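Local coordinates for magnesium transport protein CorA (Methanocaldococcus jannaschii, PDB 4EGW) that mediates magnesium influx as a homopentamer that switches between an open state and a closed, magnesium-bound state, at residues 219-222 with 223-227; 212-215 with 216-220; 244-247 with 248-252. All coordinates share one frame; numbering follows the deposited sequence.

Contact 1: 219-222 with 223-227; sequences VLVL and LKRKY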
ATOM      1  N   VAL A 219      10.442  17.696   1.678  1.00 51.61           N
ATOM      2  CA  VAL A 219      11.617  16.995   1.188  1.00 49.56           C
ATOM      3  C   VAL A 219      11.364  16.555  -0.251  1.00 50.25           C
ATOM      4  O   VAL A 219      12.169  16.823  -1.142  1.00 43.27           O
ATOM      5  CB  VAL A 219      11.921  15.754   2.045  1.00 50.98           C
ATOM      6  CG1 VAL A 219      12.819  14.789   1.293  1.00 45.18           C
ATOM      7  CG2 VAL A 219      12.533  16.161   3.390  1.00 54.56           C
ATOM      8  N   LEU A 220      10.217  15.920  -0.478  1.00 53.65           N
ATOM      9  CA  LEU A 220       9.840  15.451  -1.808  1.00 52.34           C
ATOM     10  C   LEU A 220       9.575  16.595  -2.788  1.00 59.86           C
ATOM     11  O   LEU A 220       9.858  16.474  -3.981  1.00 62.19           O
ATOM     12  CB  LEU A 220       8.626  14.529  -1.731  1.00 43.45           C
ATOM     13  CG  LEU A 220       8.880  13.202  -1.028  1.00 36.87           C
ATOM     14  CD1 LEU A 220       7.581  12.460  -0.770  1.00 34.98           C
ATOM     15  CD2 LEU A 220       9.834  12.363  -1.855  1.00 35.58           C
ATOM     16  N   VAL A 221       9.032  17.706  -2.299  1.00 57.27           N
ATOM     17  CA  VAL A 221       8.875  18.861  -3.174  1.00 53.90           C
ATOM     18  C   VAL A 221      10.246  19.349  -3.651  1.00 59.76           C
ATOM     19  O   VAL A 221      10.398  19.773  -4.801  1.00 61.47           O
ATOM     20  CB  VAL A 221       8.112  20.008  -2.515  1.00 47.57           C
ATOM     21  CG1 VAL A 221       7.971  21.140  -3.495  1.00 51.49           C
ATOM     22  CG2 VAL A 221       6.741  19.534  -2.066  1.00 41.50           C
ATOM     23  N   LEU A 222      11.239  19.280  -2.765  1.00 60.58           N
ATOM     24  CA  LEU A 222      12.617  19.622  -3.116  1.00 55.49           C
ATOM     25  C   LEU A 222      13.133  18.684  -4.175  1.00 55.67           C
ATOM     26  O   LEU A 222      13.550  19.106  -5.243  1.00 63.81           O
ATOM     27  CB  LEU A 222      13.532  19.548  -1.895  1.00 54.30           C
ATOM     28  CG  LEU A 222      13.496  20.773  -0.970  1.00 61.92           C
ATOM     29  CD1 LEU A 222      14.186  20.493   0.361  1.00 61.10           C
ATOM     30  CD2 LEU A 222      14.093  22.012  -1.654  1.00 67.57           C
ATOM     31  N   LEU A 223      13.097  17.397  -3.875  1.00 52.30           N
ATOM     32  CA  LEU A 223      13.605  16.409  -4.805  1.00 46.22           C
ATOM     33  C   LEU A 223      12.788  16.420  -6.086  1.00 45.41           C
ATOM     34  O   LEU A 223      13.298  16.112  -7.155  1.00 39.06           O
ATOM     35  CB  LEU A 223      13.567  15.022  -4.181  1.00 44.10           C
ATOM     36  CG  LEU A 223      14.547  14.712  -3.049  1.00 43.58           C
ATOM     37  CD1 LEU A 223      14.377  15.646  -1.895  1.00 41.48           C
ATOM     38  CD2 LEU A 223      14.325  13.287  -2.580  1.00 49.27           C
ATOM     39  N   LYS A 224      11.514  16.785  -5.975  1.00 54.51           N
ATOM     40  CA  LYS A 224      10.622  16.746  -7.128  1.00 58.69           C
ATOM     41  C   LYS A 224      10.882  17.913  -8.074  1.00 67.98           C
ATOM     42  O   LYS A 224      10.406  17.917  -9.211  1.00 72.00           O
ATOM     43  CB  LYS A 224       9.150  16.764  -6.694  1.00 53.03           C
ATOM     44  CG  LYS A 224       8.527  18.158  -6.655  1.00 51.54           C
ATOM     45  CD  LYS A 224       6.999  18.095  -6.571  1.00 48.55           C
ATOM     46  CE  LYS A 224       6.382  19.480  -6.490  1.00 45.61           C
ATOM     47  NZ  LYS A 224       6.705  20.298  -7.702  1.00 48.79           N
ATOM     48  N   ARG A 225      11.645  18.894  -7.603  1.00 68.17           N
ATOM     49  CA  ARG A 225      11.800  20.157  -8.319  1.00 67.75           C
ATOM     50  C   ARG A 225      13.252  20.464  -8.641  1.00 60.91           C
ATOM     51  O   ARG A 225      13.628  20.612  -9.810  1.00 61.99           O
ATOM     52  CB  ARG A 225      11.189  21.321  -7.528  1.00 72.49           C
ATOM     53  CG  ARG A 225       9.662  21.381  -7.548  1.00 77.08           C
ATOM     54  CD  ARG A 225       9.168  22.815  -7.317  1.00 79.93           C
ATOM     55  NE  ARG A 225       9.700  23.386  -6.081  1.00 78.54           N
ATOM     56  CZ  ARG A 225       9.683  24.680  -5.778  1.00 70.77           C
ATOM     57  NH1 ARG A 225      10.194  25.096  -4.622  1.00 69.53           N
ATOM     58  NH2 ARG A 225       9.167  25.556  -6.629  1.00 62.51           N
ATOM     59  N   LYS A 226      14.046  20.620  -7.589  1.00 52.55           N
ATOM     60  CA  LYS A 226      15.445  20.981  -7.711  1.00 55.10           C
ATOM     61  C   LYS A 226      16.232  19.986  -8.559  1.00 60.52           C
ATOM     62  O   LYS A 226      16.219  18.782  -8.292  1.00 65.86           O
ATOM     63  CB  LYS A 226      16.070  21.084  -6.319  1.00 63.19           C
ATOM     64  CG  LYS A 226      15.502  22.202  -5.436  1.00 72.02           C
ATOM     65  CD  LYS A 226      16.164  23.562  -5.715  1.00 79.07           C
ATOM     66  CE  LYS A 226      15.710  24.625  -4.712  1.00 79.76           C
ATOM     67  NZ  LYS A 226      16.390  25.936  -4.916  1.00 81.77           N
ATOM     68  N   TYR A 227      16.919  20.503  -9.575  1.00 58.87           N
ATOM     69  CA  TYR A 227      17.866  19.719 -10.361  1.00 57.19           C
ATOM     70  C   TYR A 227      19.017  19.302  -9.447  1.00 57.31           C
ATOM     71  O   TYR A 227      19.596  20.137  -8.774  1.00 54.04           O
ATOM     72  CB  TYR A 227      18.416  20.555 -11.527  1.00 48.80           C
ATOM     73  CG  TYR A 227      17.496  20.711 -12.724  1.00 40.81           C
ATOM     74  CD1 TYR A 227      17.340  19.688 -13.654  1.00 42.94           C
ATOM     75  CD2 TYR A 227      16.818  21.893 -12.946  1.00 41.67           C
ATOM     76  CE1 TYR A 227      16.506  19.843 -14.762  1.00 48.56           C
ATOM     77  CE2 TYR A 227      15.987  22.058 -14.047  1.00 50.02           C
ATOM     78  CZ  TYR A 227      15.833  21.037 -14.950  1.00 50.54           C
ATOM     79  OH  TYR A 227      15.007  21.223 -16.037  1.00 43.75           O
TER
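V221 lies alongside both K224 and R225, pointing the same way as each and touching both. V221 CG1 is the shared surface. It lies anti to the V221 backbone N (chi1 -179°), on the side of the carbonyl carbon. From there it meets K224 CE at 3.8 Å and R225 NE at 3.8 Å. The lysine reaches it through the aliphatic part of its chain, which bends only at the last torsion and carries the amine past the methyl. The arginine bends one torsion earlier in its chain, at chi3 (-55°). Its guanidinium meets CG1 obliquely. V221 O lies in the guanidinium plane, at its edge, but the 3.9 Å from R225 NE to V221 O is too long for a hydrogen bond. L222 and K226 form a second parallel pair. L222 CD2 lies 4.0 Å from K226 CG, and the lysine chain then turns at chi2 so that its end leads away. L222 O accepts two backbone hydrogen bonds, from R225 N at 3.0 Å and K226 N at 2.8 Å. The first spans three residues; the second spans four, as in an alpha helix. The first donor stands well above the carbonyl plane; the second is nearly in line with the C=O bond. On the buried face V219 and L223 also lie alongside each other. V219 CG1 is 3.7 Å from L223 CD1, but the fine placement of that methyl is doubtful. This is near the C-terminal end of helix 193-225. V219, L222 and L223 pack on V89 of strand 88-90, and V219 also touches I98 and Y100 of strand 96-104. L223 meets L158 and L162 of helix 156-186. V221 and K224 lie on Y243 of helix 233-270.

Contact 2: 212-215 with 216-220; sequences SLIA and NRDVL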
ATOM      1  N   SER A 212       4.808  14.449  10.221  1.00 45.72           N
ATOM      2  CA  SER A 212       5.837  13.735   9.465  1.00 49.38           C
ATOM      3  C   SER A 212       5.620  13.863   7.973  1.00 46.04           C
ATOM      4  O   SER A 212       6.532  14.221   7.234  1.00 52.93           O
ATOM      5  CB  SER A 212       5.859  12.249   9.840  1.00 55.27           C
ATOM      6  OG  SER A 212       6.586  12.021  11.035  1.00 56.11           O
ATOM      7  N   LEU A 213       4.402  13.557   7.540  1.00 37.85           N
ATOM      8  CA  LEU A 213       4.044  13.619   6.138  1.00 34.24           C
ATOM      9  C   LEU A 213       4.197  15.034   5.633  1.00 41.52           C
ATOM     10  O   LEU A 213       4.518  15.256   4.469  1.00 48.97           O
ATOM     11  CB  LEU A 213       2.614  13.132   5.953  1.00 37.18           C
ATOM     12  CG  LEU A 213       2.491  11.667   6.382  1.00 42.76           C
ATOM     13  CD1 LEU A 213       1.066  11.289   6.737  1.00 45.87           C
ATOM     14  CD2 LEU A 213       3.039  10.761   5.303  1.00 47.30           C
ATOM     15  N   ILE A 214       3.974  16.002   6.510  1.00 46.26           N
ATOM     16  CA  ILE A 214       4.233  17.377   6.142  1.00 49.32           C
ATOM     17  C   ILE A 214       5.722  17.513   5.824  1.00 57.78           C
ATOM     18  O   ILE A 214       6.100  17.895   4.714  1.00 61.41           O
ATOM     19  CB  ILE A 214       3.836  18.354   7.249  1.00 46.99           C
ATOM     20  CG1 ILE A 214       2.322  18.388   7.403  1.00 40.07           C
ATOM     21  CG2 ILE A 214       4.292  19.736   6.884  1.00 50.90           C
ATOM     22  CD1 ILE A 214       1.630  18.832   6.144  1.00 39.13           C
ATOM     23  N   ALA A 215       6.558  17.151   6.793  1.00 57.33           N
ATOM     24  CA  ALA A 215       8.006  17.315   6.680  1.00 54.25           C
ATOM     25  C   ALA A 215       8.620  16.474   5.552  1.00 60.32           C
ATOM     26  O   ALA A 215       9.563  16.912   4.882  1.00 66.41           O
ATOM     27  CB  ALA A 215       8.665  16.995   8.007  1.00 50.15           C
ATOM     28  N   ASN A 216       8.094  15.265   5.360  1.00 53.07           N
ATOM     29  CA  ASN A 216       8.461  14.438   4.220  1.00 43.89           C
ATOM     30  C   ASN A 216       8.082  15.148   2.939  1.00 47.44           C
ATOM     31  O   ASN A 216       8.870  15.227   1.999  1.00 50.22           O
ATOM     32  CB  ASN A 216       7.697  13.119   4.257  1.00 40.79           C
ATOM     33  CG  ASN A 216       8.322  12.102   5.175  1.00 36.63           C
ATOM     34  OD1 ASN A 216       9.298  12.388   5.866  1.00 31.30           O
ATOM     35  ND2 ASN A 216       7.753  10.893   5.192  1.00 37.22           N
ATOM     36  N   ARG A 217       6.854  15.663   2.927  1.00 46.71           N
ATOM     37  CA  ARG A 217       6.256  16.274   1.749  1.00 44.61           C
ATOM     38  C   ARG A 217       7.182  17.286   1.122  1.00 51.14           C
ATOM     39  O   ARG A 217       7.435  17.261  -0.082  1.00 56.33           O
ATOM     40  CB  ARG A 217       4.966  16.982   2.137  1.00 47.42           C
ATOM     41  CG  ARG A 217       4.322  17.744   0.989  1.00 56.02           C
ATOM     42  CD  ARG A 217       3.244  18.674   1.511  1.00 57.21           C
ATOM     43  NE  ARG A 217       3.827  19.721   2.340  1.00 59.60           N
ATOM     44  CZ  ARG A 217       3.141  20.474   3.191  1.00 61.76           C
ATOM     45  NH1 ARG A 217       1.834  20.293   3.334  1.00 66.31           N
ATOM     46  NH2 ARG A 217       3.762  21.409   3.899  1.00 58.39           N
ATOM     47  N   ASP A 218       7.682  18.187   1.954  1.00 53.68           N
ATOM     48  CA  ASP A 218       8.567  19.239   1.491  1.00 57.17           C
ATOM     49  C   ASP A 218       9.860  18.643   0.948  1.00 57.09           C
ATOM     50  O   ASP A 218      10.300  19.009  -0.135  1.00 60.93           O
ATOM     51  CB  ASP A 218       8.829  20.247   2.611  1.00 63.09           C
ATOM     52  CG  ASP A 218       7.590  21.076   2.945  1.00 71.25           C
ATOM     53  OD1 ASP A 218       6.820  21.403   2.011  1.00 74.08           O
ATOM     54  OD2 ASP A 218       7.381  21.396   4.139  1.00 73.48           O
ATOM     55  N   VAL A 219      10.442  17.696   1.678  1.00 51.61           N
ATOM     56  CA  VAL A 219      11.617  16.995   1.188  1.00 49.56           C
ATOM     57  C   VAL A 219      11.364  16.555  -0.251  1.00 50.25           C
ATOM     58  O   VAL A 219      12.169  16.823  -1.142  1.00 43.27           O
ATOM     59  CB  VAL A 219      11.921  15.754   2.045  1.00 50.98           C
ATOM     60  CG1 VAL A 219      12.819  14.789   1.293  1.00 45.18           C
ATOM     61  CG2 VAL A 219      12.533  16.161   3.390  1.00 54.56           C
ATOM     62  N   LEU A 220      10.217  15.920  -0.478  1.00 53.65           N
ATOM     63  CA  LEU A 220       9.840  15.451  -1.808  1.00 52.34           C
ATOM     64  C   LEU A 220       9.575  16.595  -2.788  1.00 59.86           C
ATOM     65  O   LEU A 220       9.858  16.474  -3.981  1.00 62.19           O
ATOM     66  CB  LEU A 220       8.626  14.529  -1.731  1.00 43.45           C
ATOM     67  CG  LEU A 220       8.880  13.202  -1.028  1.00 36.87           C
ATOM     68  CD1 LEU A 220       7.581  12.460  -0.770  1.00 34.98           C
ATOM     69  CD2 LEU A 220       9.834  12.363  -1.855  1.00 35.58           C
TER
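I214 packs with its two methyls, CD1 and CG2, against the R217 guanidinium. I214 CD1 sits over one face of the flat group, 3.2 Å from R217 NH1. I214 CG2 lies 3.5 Å from R217 NH2. The two side chains run alongside each other. R217 gets there by leaving the backbone with CG opposite N (chi1 176°) and then folding at chi3 (66°). The next shell is D218. Its carboxylate carbon CG lies in the guanidinium plane, at the edge. R217 NE and D218 OD1 form a salt bridge at 3.4 Å, and the hydrogen bond within it is weak. I214 and D218 therefore meet the arginine differently, one over its face and one at its edge, and together they probably restrict its rotation. Beneath them is ordinary alpha-helical bonding. R217 N bonds to L213 O at 2.8 Å, and D218 N to I214 O at 3.2 Å. The bond from V219 N to A215 O is weak, at 3.4 Å. N216 N bonds to S212 O at 2.7 Å, in a nearly straight N-H...O line, on the buried side of the turn. The polar ends on that side are held from outside: N216 ND2 bonds to K101 O, and S212 OG to T111 OG1. This stretch of helix 193-225 thus fastens to the sheet through polar groups. N216 and S212 also lie on Y169 of helix 156-186. A215 and V219 touch P87, and L213 and I214 pack on I250 of helix 233-270.

Contact 3: 244-247 with 248-252; sequences YDTL and QLIDM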
ATOM      1  N   TYR A 244       2.498  13.344  -4.585  1.00 60.31           N
ATOM      2  CA  TYR A 244       1.034  13.261  -4.678  1.00 60.26           C
ATOM      3  C   TYR A 244       0.381  12.407  -3.595  1.00 58.19           C
ATOM      4  O   TYR A 244      -0.615  12.800  -2.973  1.00 57.60           O
ATOM      5  CB  TYR A 244       0.633  12.696  -6.037  1.00 64.20           C
ATOM      6  CG  TYR A 244       0.762  13.672  -7.183  1.00 71.31           C
ATOM      7  CD1 TYR A 244       0.728  15.048  -6.967  1.00 69.32           C
ATOM      8  CD2 TYR A 244       0.905  13.217  -8.490  1.00 75.72           C
ATOM      9  CE1 TYR A 244       0.840  15.939  -8.024  1.00 70.20           C
ATOM     10  CE2 TYR A 244       1.015  14.100  -9.549  1.00 78.11           C
ATOM     11  CZ  TYR A 244       0.982  15.458  -9.312  1.00 79.74           C
ATOM     12  OH  TYR A 244       1.094  16.332 -10.372  1.00 89.86           O
ATOM     13  N   ASP A 245       0.933  11.221  -3.388  1.00 55.85           N
ATOM     14  CA  ASP A 245       0.361  10.301  -2.426  1.00 60.77           C
ATOM     15  C   ASP A 245       0.607  10.796  -1.017  1.00 60.08           C
ATOM     16  O   ASP A 245      -0.250  10.647  -0.141  1.00 63.66           O
ATOM     17  CB  ASP A 245       0.953   8.927  -2.641  1.00 67.76           C
ATOM     18  CG  ASP A 245       0.953   8.546  -4.097  1.00 77.85           C
ATOM     19  OD1 ASP A 245       0.057   9.031  -4.827  1.00 84.44           O
ATOM     20  OD2 ASP A 245       1.847   7.786  -4.520  1.00 80.29           O
ATOM     21  N   THR A 246       1.778  11.398  -0.815  1.00 53.64           N
ATOM     22  CA  THR A 246       2.105  12.050   0.446  1.00 51.06           C
ATOM     23  C   THR A 246       1.013  13.045   0.809  1.00 51.51           C
ATOM     24  O   THR A 246       0.525  13.068   1.942  1.00 53.49           O
ATOM     25  CB  THR A 246       3.428  12.813   0.351  1.00 47.62           C
ATOM     26  OG1 THR A 246       4.454  11.937  -0.123  1.00 48.41           O
ATOM     27  CG2 THR A 246       3.824  13.379   1.718  1.00 36.82           C
ATOM     28  N   LEU A 247       0.638  13.867  -0.166  1.00 49.57           N
ATOM     29  CA  LEU A 247      -0.471  14.792  -0.005  1.00 48.32           C
ATOM     30  C   LEU A 247      -1.791  14.061   0.263  1.00 46.83           C
ATOM     31  O   LEU A 247      -2.577  14.500   1.117  1.00 43.78           O
ATOM     32  CB  LEU A 247      -0.584  15.726  -1.211  1.00 46.92           C
ATOM     33  CG  LEU A 247       0.347  16.944  -1.173  1.00 47.14           C
ATOM     34  CD1 LEU A 247       0.467  17.555  -2.547  1.00 52.68           C
ATOM     35  CD2 LEU A 247      -0.118  17.984  -0.164  1.00 45.06           C
ATOM     36  N   GLN A 248      -2.036  12.954  -0.443  1.00 39.81           N
ATOM     37  CA  GLN A 248      -3.198  12.129  -0.110  1.00 41.20           C
ATOM     38  C   GLN A 248      -3.152  11.775   1.375  1.00 43.05           C
ATOM     39  O   GLN A 248      -4.125  11.990   2.109  1.00 40.98           O
ATOM     40  CB  GLN A 248      -3.215  10.834  -0.919  1.00 41.18           C
ATOM     41  CG  GLN A 248      -3.938  10.895  -2.239  1.00 49.42           C
ATOM     42  CD  GLN A 248      -3.735   9.625  -3.050  1.00 58.44           C
ATOM     43  OE1 GLN A 248      -3.825   8.512  -2.525  1.00 59.76           O
ATOM     44  NE2 GLN A 248      -3.434   9.786  -4.334  1.00 63.63           N
ATOM     45  N   LEU A 249      -2.013  11.227   1.803  1.00 35.35           N
ATOM     46  CA  LEU A 249      -1.868  10.692   3.152  1.00 34.92           C
ATOM     47  C   LEU A 249      -2.102  11.784   4.163  1.00 35.09           C
ATOM     48  O   LEU A 249      -2.803  11.605   5.159  1.00 36.95           O
ATOM     49  CB  LEU A 249      -0.470  10.121   3.347  1.00 38.53           C
ATOM     50  CG  LEU A 249      -0.120   9.022   2.359  1.00 26.03           C
ATOM     51  CD1 LEU A 249       1.253   8.503   2.653  1.00 31.10           C
ATOM     52  CD2 LEU A 249      -1.129   7.946   2.498  1.00 24.04           C
ATOM     53  N   ILE A 250      -1.501  12.929   3.905  1.00 36.95           N
ATOM     54  CA  ILE A 250      -1.771  14.079   4.735  1.00 38.82           C
ATOM     55  C   ILE A 250      -3.278  14.348   4.768  1.00 41.25           C
ATOM     56  O   ILE A 250      -3.848  14.580   5.841  1.00 44.83           O
ATOM     57  CB  ILE A 250      -1.023  15.292   4.230  1.00 32.95           C
ATOM     58  CG1 ILE A 250       0.473  15.038   4.329  1.00 31.00           C
ATOM     59  CG2 ILE A 250      -1.382  16.493   5.062  1.00 36.81           C
ATOM     60  CD1 ILE A 250       1.297  16.166   3.777  1.00 35.61           C
ATOM     61  N   ASP A 251      -3.923  14.280   3.604  1.00 31.28           N
ATOM     62  CA  ASP A 251      -5.366  14.479   3.505  1.00 30.71           C
ATOM     63  C   ASP A 251      -6.119  13.476   4.359  1.00 32.45           C
ATOM     64  O   ASP A 251      -6.983  13.856   5.159  1.00 32.28           O
ATOM     65  CB  ASP A 251      -5.831  14.348   2.058  1.00 33.35           C
ATOM     66  CG  ASP A 251      -5.470  15.550   1.221  1.00 51.78           C
ATOM     67  OD1 ASP A 251      -5.645  16.686   1.715  1.00 61.82           O
ATOM     68  OD2 ASP A 251      -5.003  15.364   0.075  1.00 53.58           O
ATOM     69  N   MET A 252      -5.799  12.197   4.174  1.00 28.17           N
ATOM     70  CA  MET A 252      -6.412  11.145   4.966  1.00 37.61           C
ATOM     71  C   MET A 252      -6.133  11.436   6.434  1.00 41.57           C
ATOM     72  O   MET A 252      -7.053  11.517   7.254  1.00 42.84           O
ATOM     73  CB  MET A 252      -5.847   9.772   4.601  1.00 36.60           C
ATOM     74  CG  MET A 252      -5.732   9.486   3.096  1.00 42.46           C
ATOM     75  SD  MET A 252      -4.980   7.857   2.779  1.00 52.33           S
ATOM     76  CE  MET A 252      -4.710   7.941   1.008  1.00175.52           C
TER
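D245 and Q248 are brought alongside each other by the first torsion of D245 and by an extended Q248 chain. D245 CG stands beside its own backbone N (chi1 -47°), and Q248 runs straight beyond CG (chi2 172°). The two ends point the same way. Their planes are turned 58° apart. D245 OD1 lies 3.6 Å from Q248 NE2, a loose polar approach. One turn further along the helix, the D251 carboxylate folds back toward the preceding turn. D251 OD2 comes to 2.8 Å from L247 O. Both are acceptors, so this approach would probably be unfavourable with a charged carboxylate. The same L247 O takes the regular backbone hydrogen bond from D251 N, also at 2.8 Å. The pattern is that of a plain alpha helix. In the CorA family the long helix that holds it, 233-270, continues into the first transmembrane segment, which forms the ion pathway. On the inner face I250 CG1 lies over T246 O at 3.1 Å, and the I250 N-H bonds to that oxygen at 2.8 Å. T246 OG1 bonds back to L242 O. I250 packs on H210, L213 and I214 of helix 193-225. L249 turns instead to T166, Y169, S170 and L173 of helix 156-186.

Overall arrangement
Contact 2, then contact 1, then contact 3 is the order along the chain. Contacts 1 and 2 follow each other on helix 193-225, share V219 and L220, and have centres 11 Å apart. Contact 3 lies on the next helix, 233-270. Its centre is 10 Å from that of contact 2 and 17 Å from that of contact 1. L220, L213 and I214 pack across the interface on T246 and I250. Helix 156-186 touches all three contacts, while strand 96-104 meets contacts 1 and 2. Helix 193-225 thus lies between the cytoplasmic sheet and helix 233-270, which, as in the CorA family, leads on toward the pore-forming helix.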